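Asp/Glu-specific dipeptidyl-peptidase (Flavobacterium psychrophilum, PDB 5JXF) removes dipeptides from the N-terminus of oligopeptides as a serine peptidase of family S46, strictly requiring aspartate or glutamate at the P1 position. Local coordinates at residues A559-R562 / I563-K566; E53-N56 / L57-I61. One frame throughout, in Å; residues are numbered along the deposited sequence.

Contact 1. Residues A559-R562 / I563-K566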
ATOM      1  N   ALA A 559      12.033  31.196 -25.932  1.00 72.78           N
ATOM      2  CA  ALA A 559      11.675  32.573 -26.234  1.00 74.91           C
ATOM      3  C   ALA A 559      10.168  32.732 -26.197  1.00 76.21           C
ATOM      4  O   ALA A 559       9.627  33.673 -25.616  1.00 79.32           O
ATOM      5  CB  ALA A 559      12.219  32.980 -27.590  1.00 82.60           C
ATOM      6  N   LEU A 560       9.489  31.791 -26.823  1.00 78.20           N
ATOM      7  CA  LEU A 560       8.042  31.790 -26.822  1.00 79.37           C
ATOM      8  C   LEU A 560       7.506  31.660 -25.387  1.00 75.20           C
ATOM      9  O   LEU A 560       6.530  32.312 -25.008  1.00 75.22           O
ATOM     10  CB  LEU A 560       7.538  30.663 -27.714  1.00 82.08           C
ATOM     11  CG  LEU A 560       7.539  30.789 -29.238  1.00 89.51           C
ATOM     12  CD1 LEU A 560       7.290  29.423 -29.820  1.00 93.85           C
ATOM     13  CD2 LEU A 560       6.491  31.776 -29.737  1.00 89.16           C
ATOM     14  N   GLN A 561       8.171  30.831 -24.589  1.00 70.57           N
ATOM     15  CA  GLN A 561       7.795  30.631 -23.188  1.00 73.62           C
ATOM     16  C   GLN A 561       7.988  31.913 -22.369  1.00 70.53           C
ATOM     17  O   GLN A 561       7.187  32.225 -21.485  1.00 72.37           O
ATOM     18  CB  GLN A 561       8.610  29.480 -22.585  1.00 72.18           C
ATOM     19  CG  GLN A 561       8.263  29.142 -21.150  1.00 69.52           C
ATOM     20  CD  GLN A 561       6.799  28.815 -20.963  1.00 74.06           C
ATOM     21  OE1 GLN A 561       6.286  27.859 -21.551  1.00 80.55           O
ATOM     22  NE2 GLN A 561       6.116  29.604 -20.137  1.00 70.80           N
ATOM     23  N   ARG A 562       9.047  32.656 -22.676  1.00 69.59           N
ATOM     24  CA  ARG A 562       9.269  33.958 -22.056  1.00 70.23           C
ATOM     25  C   ARG A 562       8.076  34.890 -22.290  1.00 74.01           C
ATOM     26  O   ARG A 562       7.646  35.598 -21.375  1.00 73.72           O
ATOM     27  CB  ARG A 562      10.557  34.596 -22.586  1.00 74.96           C
ATOM     28  CG  ARG A 562      10.822  36.009 -22.072  1.00 71.36           C
ATOM     29  CD  ARG A 562      12.202  36.518 -22.477  1.00 75.76           C
ATOM     30  NE  ARG A 562      12.277  36.829 -23.904  1.00 84.20           N
ATOM     31  CZ  ARG A 562      12.867  36.054 -24.809  1.00 86.58           C
ATOM     32  NH1 ARG A 562      13.446  34.923 -24.432  1.00 91.13           N
ATOM     33  NH2 ARG A 562      12.885  36.406 -26.088  1.00 87.21           N
ATOM     34  N   ILE A 563       7.541  34.874 -23.513  1.00 79.07           N
ATOM     35  CA  ILE A 563       6.423  35.743 -23.884  1.00 80.22           C
ATOM     36  C   ILE A 563       5.108  35.232 -23.309  1.00 80.66           C
ATOM     37  O   ILE A 563       4.261  36.012 -22.865  1.00 82.32           O
ATOM     38  CB  ILE A 563       6.288  35.861 -25.406  1.00 89.52           C
ATOM     39  CG1 ILE A 563       7.536  36.506 -26.001  1.00 93.88           C
ATOM     40  CG2 ILE A 563       5.048  36.664 -25.789  1.00 92.61           C
ATOM     41  CD1 ILE A 563       7.476  36.623 -27.506  1.00 94.78           C
ATOM     42  N   TYR A 564       4.951  33.914 -23.323  1.00 75.96           N
ATOM     43  CA  TYR A 564       3.779  33.273 -22.745  1.00 76.73           C
ATOM     44  C   TYR A 564       3.663  33.648 -21.267  1.00 79.10           C
ATOM     45  O   TYR A 564       2.565  33.911 -20.770  1.00 80.94           O
ATOM     46  CB  TYR A 564       3.866  31.754 -22.922  1.00 78.97           C
ATOM     47  CG  TYR A 564       2.595  30.998 -22.598  1.00 81.17           C
ATOM     48  CD1 TYR A 564       1.350  31.614 -22.664  1.00 82.23           C
ATOM     49  CD2 TYR A 564       2.647  29.667 -22.211  1.00 82.14           C
ATOM     50  CE1 TYR A 564       0.194  30.919 -22.361  1.00 84.42           C
ATOM     51  CE2 TYR A 564       1.504  28.962 -21.903  1.00 81.58           C
ATOM     52  CZ  TYR A 564       0.279  29.588 -21.976  1.00 85.26           C
ATOM     53  OH  TYR A 564      -0.856  28.872 -21.668  1.00 84.10           O
ATOM     54  N   MET A 565       4.805  33.687 -20.580  1.00 72.87           N
ATOM     55  CA  MET A 565       4.857  34.052 -19.163  1.00 71.94           C
ATOM     56  C   MET A 565       4.381  35.488 -18.954  1.00 68.96           C
ATOM     57  O   MET A 565       3.506  35.752 -18.127  1.00 71.53           O
ATOM     58  CB  MET A 565       6.281  33.880 -18.622  1.00 74.25           C
ATOM     59  CG  MET A 565       6.419  33.963 -17.099  1.00 67.14           C
ATOM     60  SD  MET A 565       5.518  32.649 -16.242  1.00 77.53           S
ATOM     61  CE  MET A 565       4.254  33.603 -15.403  1.00 55.77           C
ATOM     62  N   LYS A 566       4.957  36.407 -19.725  1.00 68.15           N
ATOM     63  CA  LYS A 566       4.581  37.821 -19.675  1.00 76.98           C
ATOM     64  C   LYS A 566       3.102  38.024 -19.981  1.00 81.07           C
ATOM     65  O   LYS A 566       2.439  38.865 -19.371  1.00 80.60           O
ATOM     66  CB  LYS A 566       5.437  38.629 -20.654  1.00 79.03           C
ATOM     67  CG  LYS A 566       5.081  40.107 -20.766  1.00 85.85           C
ATOM     68  CD  LYS A 566       5.997  40.802 -21.773  1.00 89.59           C
ATOM     69  CE  LYS A 566       5.445  42.142 -22.228  1.00 87.90           C
ATOM     70  NZ  LYS A 566       5.295  43.104 -21.105  1.00 87.83           N
TER
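Ile-563 and Ala-559 meet one turn apart in helix 547-571, a continuous alpha-helix in which each residue from Ile-563 to Lys-566 donates its backbone N-H to the carbonyl four positions back. The bond from Ile-563 N to Ala-559 O is 3.2 Å long. The isoleucine side chain follows the same carbonyl: CG1, placed anti to the carbonyl carbon of its own residue (chi1 -63°), lies 3.5 Å from Ala-559 O. That oxygen is shared in a further sense, because the guanidinium of Arg-562, folded back by a bend at chi3, sets one face against it, with Ala-559 O 4.1 Å above the centre of the group.

Tyr-564 N binds Leu-560 O at 2.8 Å. Its ring leans away from the helix towards helix 360-375, where it meets Phe-371 edge-to-face. The amide of Gln-561 reaches forward to this ring, meeting it obliquely; the two planes stand 54° apart, and NE2 lies 4.0 Å from Tyr-564 CD2. Gln-561 OE1 is buried here without a polar partner. On the flank of the preceding turn, Leu-560 packs on Leu-387, Phe-391 and Tyr-394 of helix 386-415, so this stretch joins two neighbouring helices.

Met-565 continues the series of i to i-4 bonds through N to Gln-561 O, while its side chain touches Tyr-292. The side chain of Lys-566 leads away from the preceding turn, and its NZ forms a salt bridge with Glu-570 one turn on. The last of these backbone bonds, Lys-566 N to Arg-562 O, is 3.3 Å long but nearly straight, with an N-H...O angle of 166°.

Contact 2. Residues E53-N56 / L57-I61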
ATOM      1  N   GLU A  53      -2.519  36.908   3.902  1.00 55.98           N
ATOM      2  CA  GLU A  53      -2.783  35.470   3.891  1.00 52.62           C
ATOM      3  C   GLU A  53      -2.139  34.735   5.068  1.00 52.84           C
ATOM      4  O   GLU A  53      -2.745  33.828   5.652  1.00 60.20           O
ATOM      5  CB  GLU A  53      -2.301  34.840   2.585  1.00 58.77           C
ATOM      6  CG  GLU A  53      -3.141  35.176   1.364  1.00 64.65           C
ATOM      7  CD  GLU A  53      -2.725  34.382   0.133  1.00 75.59           C
ATOM      8  OE1 GLU A  53      -1.808  33.540   0.244  1.00 76.08           O
ATOM      9  OE2 GLU A  53      -3.323  34.588  -0.945  1.00 82.59           O
ATOM     10  N   MET A  54      -0.920  35.123   5.432  1.00 52.76           N
ATOM     11  CA  MET A  54      -0.223  34.431   6.508  1.00 51.17           C
ATOM     12  C   MET A  54      -0.866  34.720   7.877  1.00 52.29           C
ATOM     13  O   MET A  54      -1.097  33.784   8.665  1.00 50.17           O
ATOM     14  CB  MET A  54       1.263  34.797   6.511  1.00 57.51           C
ATOM     15  CG  MET A  54       1.975  34.556   5.179  1.00 59.97           C
ATOM     16  SD  MET A  54       3.716  35.059   5.155  1.00 57.38           S
ATOM     17  CE  MET A  54       3.917  35.499   3.459  1.00 60.00           C
ATOM     18  N   LYS A  55      -1.181  35.989   8.143  1.00 52.71           N
ATOM     19  CA  LYS A  55      -1.780  36.403   9.415  1.00 56.09           C
ATOM     20  C   LYS A  55      -3.162  35.789   9.619  1.00 65.23           C
ATOM     21  O   LYS A  55      -3.552  35.381  10.723  1.00 71.55           O
ATOM     22  CB  LYS A  55      -1.865  37.936   9.479  1.00 58.65           C
ATOM     23  CG  LYS A  55      -0.522  38.591   9.667  1.00 64.38           C
ATOM     24  CD  LYS A  55      -0.623  40.075   9.872  1.00 70.60           C
ATOM     25  CE  LYS A  55       0.768  40.662  10.044  1.00 74.52           C
ATOM     26  NZ  LYS A  55       1.519  39.961  11.130  1.00 69.70           N
ATOM     27  N   ASN A  56      -3.903  35.782   8.526  1.00 63.93           N
ATOM     28  CA  ASN A  56      -5.141  35.035   8.366  1.00 63.68           C
ATOM     29  C   ASN A  56      -4.992  33.543   8.710  1.00 63.73           C
ATOM     30  O   ASN A  56      -5.903  32.960   9.303  1.00 61.47           O
ATOM     31  CB  ASN A  56      -5.603  35.294   6.935  1.00 71.55           C
ATOM     32  CG  ASN A  56      -6.624  36.411   6.850  1.00 83.23           C
ATOM     33  OD1 ASN A  56      -6.941  36.902   5.740  1.00 88.93           O
ATOM     34  ND2 ASN A  56      -7.361  36.591   7.973  1.00 89.75           N
ATOM     35  N   LEU A  57      -3.848  32.940   8.374  1.00 62.98           N
ATOM     36  CA  LEU A  57      -3.550  31.562   8.802  1.00 59.93           C
ATOM     37  C   LEU A  57      -3.074  31.457  10.255  1.00 63.48           C
ATOM     38  O   LEU A  57      -3.026  30.359  10.819  1.00 68.34           O
ATOM     39  CB  LEU A  57      -2.496  30.938   7.892  1.00 51.32           C
ATOM     40  CG  LEU A  57      -2.999  30.589   6.494  1.00 56.69           C
ATOM     41  CD1 LEU A  57      -1.847  30.262   5.578  1.00 61.29           C
ATOM     42  CD2 LEU A  57      -3.978  29.409   6.579  1.00 61.76           C
ATOM     43  N   GLY A  58      -2.694  32.587  10.849  1.00 55.02           N
ATOM     44  CA  GLY A  58      -2.275  32.603  12.241  1.00 52.96           C
ATOM     45  C   GLY A  58      -0.869  33.106  12.532  1.00 51.41           C
ATOM     46  O   GLY A  58      -0.406  33.045  13.670  1.00 52.87           O
ATOM     47  N   MET A  59      -0.174  33.596  11.515  1.00 50.51           N
ATOM     48  CA  MET A  59       1.168  34.106  11.724  1.00 47.01           C
ATOM     49  C   MET A  59       1.072  35.329  12.642  1.00 52.03           C
ATOM     50  O   MET A  59       0.185  36.177  12.489  1.00 55.86           O
ATOM     51  CB  MET A  59       1.850  34.455  10.385  1.00 45.06           C
ATOM     52  CG  MET A  59       3.333  34.834  10.524  1.00 47.59           C
ATOM     53  SD  MET A  59       4.129  35.199   8.941  1.00 55.32           S
ATOM     54  CE  MET A  59       3.302  36.738   8.556  1.00 50.11           C
ATOM     55  N   LYS A  60       1.984  35.399  13.603  1.00 52.48           N
ATOM     56  CA  LYS A  60       1.981  36.457  14.597  1.00 54.29           C
ATOM     57  C   LYS A  60       3.084  37.465  14.290  1.00 54.45           C
ATOM     58  O   LYS A  60       2.908  38.655  14.524  1.00 63.32           O
ATOM     59  CB  LYS A  60       2.145  35.873  16.000  1.00 52.04           C
ATOM     60  CG  LYS A  60       0.937  35.003  16.441  1.00 54.32           C
ATOM     61  CD  LYS A  60      -0.362  35.768  16.262  1.00 59.72           C
ATOM     62  CE  LYS A  60      -1.574  34.959  16.733  1.00 68.54           C
ATOM     63  NZ  LYS A  60      -2.843  35.512  16.181  1.00 71.39           N
ATOM     64  N   ILE A  61       4.201  36.987  13.748  1.00 51.81           N
ATOM     65  CA  ILE A  61       5.278  37.871  13.290  1.00 53.85           C
ATOM     66  C   ILE A  61       4.930  38.551  11.977  1.00 56.82           C
ATOM     67  O   ILE A  61       3.871  38.304  11.390  1.00 57.10           O
ATOM     68  CB  ILE A  61       6.615  37.130  13.089  1.00 53.97           C
ATOM     69  CG1 ILE A  61       6.450  35.996  12.076  1.00 49.53           C
ATOM     70  CG2 ILE A  61       7.199  36.658  14.418  1.00 55.27           C
ATOM     71  CD1 ILE A  61       7.761  35.372  11.636  1.00 51.71           C
TER
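Lys-55 and Met-59 meet where helix 49-57 ends in a Schellman motif. Gly-58, at a positive phi of 121°, turns the chain out of the helix: Met-59 N reaches back to Met-54 O at 3.0 Å and Gly-58 N to Lys-55 O at 2.9 Å. A side chain on Gly-58 would press against the carbonyl oxygen of Leu-57 at these angles.

The side chain of Lys-55 bridges the reversal. CB and CG pass the carbonyl of Met-59, Lys-55 CG coming within 3.8 Å of Met-59 O. CD carries the extended chain onward to CE, 4.1 Å from Ile-61 O. A final bend at chi4 (-54°) then turns NZ onto that oxygen, giving a hydrogen bond of 2.9 Å whose donor stands above the carbonyl plane. With an alanine here, Ile-61 O would probably lose its ammonium partner and the chain beyond the turn would be less firmly held to the helix.

The apolar side of the turn is made by two methionines lying alongside each other and pointing the same way. Met-59 places its CG anti to its backbone N (chi1 -173°) and bends at chi3, which brings CE to 3.5 Å from Met-54 CB, a tight approach, while the two SD atoms lie 3.8 Å apart. Phe-279 of strand 279-284 packs on both methionines and on Leu-57. The carboxylate of Glu-53 is engaged outside the turn, in a salt bridge with Arg-576 and a hydrogen bond with Tyr-589.

The chemistry is thus divided: the methionine and leucine side chains pack on the sheet, the carbonyls of Glu-53, Met-54 and Lys-55 are taken up by backbone N-H groups, and the Lys-55 ammonium spends its charge on the carbonyl of Ile-61, whose dipole would probably favour it.

How the contacts relate
From the N terminus the chain comes first to contact 2, at the close of helix 49-57, where residues 57-61 fold back on the last helical turn before helix 63-66 begins. Contact 1 follows some 500 residues later, inside helix 547-571, and closes no loop at all. The two are in series, neither nesting nor crossing. Their centres are 34 Å apart, and even their nearest atoms remain about 16 Å from each other. Contact 2 seats the early helix against strands 279-284 and 586-591 of the eight-stranded antiparallel sheet, whereas contact 1 belongs to the helical region, packed against helices 360-375 and 386-415. Both lie away from the probable charge-relay residues and the dipeptide pocket.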